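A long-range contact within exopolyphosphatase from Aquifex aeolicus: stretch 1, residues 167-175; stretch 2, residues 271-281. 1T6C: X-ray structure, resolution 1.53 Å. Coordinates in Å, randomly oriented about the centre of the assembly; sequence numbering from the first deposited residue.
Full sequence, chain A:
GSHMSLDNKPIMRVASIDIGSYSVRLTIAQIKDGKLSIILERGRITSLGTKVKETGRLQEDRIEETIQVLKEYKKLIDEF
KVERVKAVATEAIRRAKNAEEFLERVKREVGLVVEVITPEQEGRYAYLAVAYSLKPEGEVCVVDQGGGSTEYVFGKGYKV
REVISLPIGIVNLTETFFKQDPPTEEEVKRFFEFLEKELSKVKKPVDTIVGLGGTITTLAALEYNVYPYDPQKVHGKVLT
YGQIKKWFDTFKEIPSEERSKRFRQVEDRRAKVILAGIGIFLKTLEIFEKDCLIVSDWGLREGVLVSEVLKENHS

Stretch 1 167-175: PIGIVNLTE
Stretch 2, residues 271-281: AKVILAGIGIF

A large side chain on one helix can pack closely where the other offers small residues, and this contact in exopolyphosphatase is a compact example. The loop I168-G169 (phi/psi -103/52 and -61/141) leads into helix 170-175, with G169 as N-cap. In the partner, residues 271-273 have helical phi/psi and the chain is clearly helical toward 281, where the helix runs on. The N-to-C directions lie 105° apart and the axes approach to 8.6 Å, with I170 CA 5.6 Å from A276 CA.

I170 is the principal bump. With its rotamer (chi1 p, chi2 t), I170 CG2 lies 3.6 Å from G277 N and 3.7 Å from I280 CD1, while I170 CD1 comes to 3.3 Å from V273 CG2, a tight apolar contact. The hollow has room because its floor is small: I170 CB lies 4.0 Å from A276 CB, and G277 has no side chain; an ideal CB there would sit 3.7 Å from I170 CD1.

I280 (m, t) closes the far end of this hollow. Its CD1 also lies 3.7 Å from I168 O, 3.9 Å from I168 CD1 and 4.2 Å from L173 CD1, so one methyl fits among three residues of stretch 1. I168 is p, t; L173 is m, t.

One turn after I170, T174 (chi1 m) turns OG1 back to donate a 2.8 Å hydrogen bond to I170 O. The same OG1 packs 3.5 Å from A276 CB, and T174 CG2 reaches K272 CG at 4.1 Å. V273 (m) also meets V171 (t): V273 CG1 lies 3.9 Å from V171 CG2.

No direct hydrogen bond joins the stretches. Instead, one water donates to T174 OG1 (2.9 Å) and K272 O (2.7 Å) and accepts from A276 N (3.1 Å), bridging the polar groups beside an otherwise largely apolar fit that buries 451 Å².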

# COMPACT_ATOMS: atom_id res chain seq x y z
N PRO A 167 -7.46 8.01 8.18
CA PRO A 167 -7.50 8.73 6.90
C PRO A 167 -6.46 9.87 6.80
O PRO A 167 -6.77 11.01 6.47
CB PRO A 167 -8.95 9.19 6.85
CG PRO A 167 -9.25 9.48 8.29
CD PRO A 167 -8.58 8.40 9.07
N ILE A 168 -5.21 9.55 7.10
CA ILE A 168 -4.14 10.53 7.25
C ILE A 168 -3.25 10.51 6.00
O ILE A 168 -2.01 10.38 6.09
CB ILE A 168 -3.32 10.28 8.54
CG1 ILE A 168 -2.77 8.84 8.59
CG2 ILE A 168 -4.18 10.61 9.73
CD1 ILE A 168 -1.86 8.55 9.77
N GLY A 169 -3.88 10.63 4.84
CA GLY A 169 -3.16 10.51 3.59
C GLY A 169 -2.09 11.56 3.46
O GLY A 169 -2.27 12.72 3.88
N ILE A 170 -0.94 11.16 2.91
CA ILE A 170 0.22 12.05 2.89
C ILE A 170 0.08 13.25 1.94
O ILE A 170 0.67 14.29 2.18
CB ILE A 170 1.52 11.29 2.72
CG1 ILE A 170 1.60 10.54 1.40
CG2 ILE A 170 1.73 10.33 3.90
CD1 ILE A 170 2.97 9.87 1.10
N VAL A 171 -0.71 13.16 0.88
CA VAL A 171 -0.97 14.32 0.06
C VAL A 171 -1.71 15.37 0.89
O VAL A 171 -1.35 16.58 0.87
CB VAL A 171 -1.77 13.90 -1.22
CG1 VAL A 171 -2.25 15.10 -1.99
CG2 VAL A 171 -0.89 13.06 -2.09
N ASN A 172 -2.77 14.95 1.57
CA ASN A 172 -3.55 15.87 2.40
C ASN A 172 -2.74 16.42 3.56
O ASN A 172 -2.79 17.62 3.85
CB ASN A 172 -4.84 15.19 2.85
CG ASN A 172 -5.72 16.06 3.70
OD1 ASN A 172 -5.86 17.26 3.49
ND2 ASN A 172 -6.37 15.42 4.66
N LEU A 173 -1.95 15.59 4.23
CA LEU A 173 -1.14 16.09 5.34
C LEU A 173 -0.15 17.14 4.87
O LEU A 173 0.06 18.16 5.53
CB LEU A 173 -0.37 14.97 6.02
CG LEU A 173 -1.16 13.88 6.72
CD1 LEU A 173 -0.28 13.01 7.57
CD2 LEU A 173 -2.31 14.47 7.48
N THR A 174 0.46 16.89 3.72
CA THR A 174 1.42 17.84 3.13
C THR A 174 0.76 19.17 2.80
O THR A 174 1.25 20.22 3.15
CB THR A 174 2.09 17.20 1.89
OG1 THR A 174 2.80 16.03 2.32
CG2 THR A 174 3.14 18.09 1.30
N GLU A 175 -0.38 19.11 2.14
CA GLU A 175 -1.05 20.37 1.80
C GLU A 175 -1.51 21.11 3.05
O GLU A 175 -1.47 22.34 3.13
CB GLU A 175 -2.26 20.09 0.95
CG GLU A 175 -2.94 21.38 0.43
CD GLU A 175 -3.95 22.03 1.39
OE1 GLU A 175 -4.55 21.35 2.26
OE2 GLU A 175 -4.13 23.27 1.31
N ALA A 271 8.21 12.82 -4.32
CA ALA A 271 9.25 13.60 -3.67
C ALA A 271 8.70 14.62 -2.66
O ALA A 271 9.26 14.76 -1.56
CB ALA A 271 10.10 14.30 -4.72
N LYS A 272 7.60 15.30 -3.00
CA LYS A 272 7.04 16.29 -2.05
C LYS A 272 6.39 15.62 -0.83
O LYS A 272 6.64 16.04 0.32
CB LYS A 272 6.06 17.21 -2.77
CG LYS A 272 5.62 18.39 -1.94
CD LYS A 272 5.32 19.56 -2.85
CE LYS A 272 4.20 20.34 -2.35
NZ LYS A 272 3.97 21.47 -3.27
N VAL A 273 5.61 14.58 -1.05
CA VAL A 273 4.93 13.91 0.07
C VAL A 273 5.73 12.95 0.93
O VAL A 273 5.23 12.55 1.99
CB VAL A 273 3.64 13.18 -0.40
CG1 VAL A 273 2.72 14.15 -1.12
CG2 VAL A 273 4.00 11.98 -1.27
N ILE A 274 6.95 12.58 0.52
CA ILE A 274 7.71 11.57 1.27
C ILE A 274 7.96 12.02 2.68
O ILE A 274 7.95 11.17 3.57
CB ILE A 274 9.02 11.15 0.54
CG1 ILE A 274 9.55 9.87 1.20
CG2 ILE A 274 10.02 12.29 0.48
CD1 ILE A 274 10.72 9.30 0.45
N LEU A 275 8.14 13.32 2.94
CA LEU A 275 8.46 13.75 4.31
C LEU A 275 7.30 13.42 5.28
O LEU A 275 7.51 12.88 6.38
CB LEU A 275 8.77 15.26 4.34
CG LEU A 275 9.18 15.80 5.71
CD1 LEU A 275 10.53 15.21 6.16
CD2 LEU A 275 9.23 17.33 5.68
N ALA A 276 6.08 13.69 4.88
CA ALA A 276 4.89 13.36 5.65
C ALA A 276 4.80 11.88 5.89
O ALA A 276 4.45 11.45 7.01
CB ALA A 276 3.59 13.86 4.94
N GLY A 277 5.11 11.08 4.88
CA GLY A 277 5.13 9.64 5.04
C GLY A 277 6.12 9.21 6.10
O GLY A 277 5.82 8.38 6.93
N ILE A 278 7.33 9.75 6.02
CA ILE A 278 8.36 9.38 6.99
C ILE A 278 7.88 9.74 8.39
O ILE A 278 8.06 8.97 9.33
CB ILE A 278 9.68 10.07 6.68
CG1 ILE A 278 10.24 9.60 5.35
CG2 ILE A 278 10.71 9.76 7.76
CD1 ILE A 278 11.37 10.49 4.84
N GLY A 279 7.23 10.88 8.55
CA GLY A 279 6.73 11.33 9.85
C GLY A 279 5.70 10.41 10.47
O GLY A 279 5.72 10.20 11.71
N ILE A 280 4.84 9.82 9.65
CA ILE A 280 3.86 8.88 10.14
C ILE A 280 4.58 7.72 10.80
O ILE A 280 4.20 7.30 11.89
CB ILE A 280 2.93 8.35 9.00
CG1 ILE A 280 1.98 9.44 8.53
CG2 ILE A 280 2.17 7.08 9.50
CD1 ILE A 280 1.18 9.04 7.30
N PHE A 281 5.59 7.18 10.16
CA PHE A 281 6.31 6.03 10.74
C PHE A 281 7.11 6.43 11.95
O PHE A 281 7.18 5.66 12.91
CB PHE A 281 7.20 5.38 9.70
CG PHE A 281 6.42 4.58 8.68
CD1 PHE A 281 6.09 5.14 7.46
CD2 PHE A 281 5.95 3.33 9.00
CE1 PHE A 281 5.32 4.42 6.57
CE2 PHE A 281 5.16 2.62 8.10
CZ PHE A 281 4.87 3.15 6.90
O HOH W 1 5.62 15.95 2.78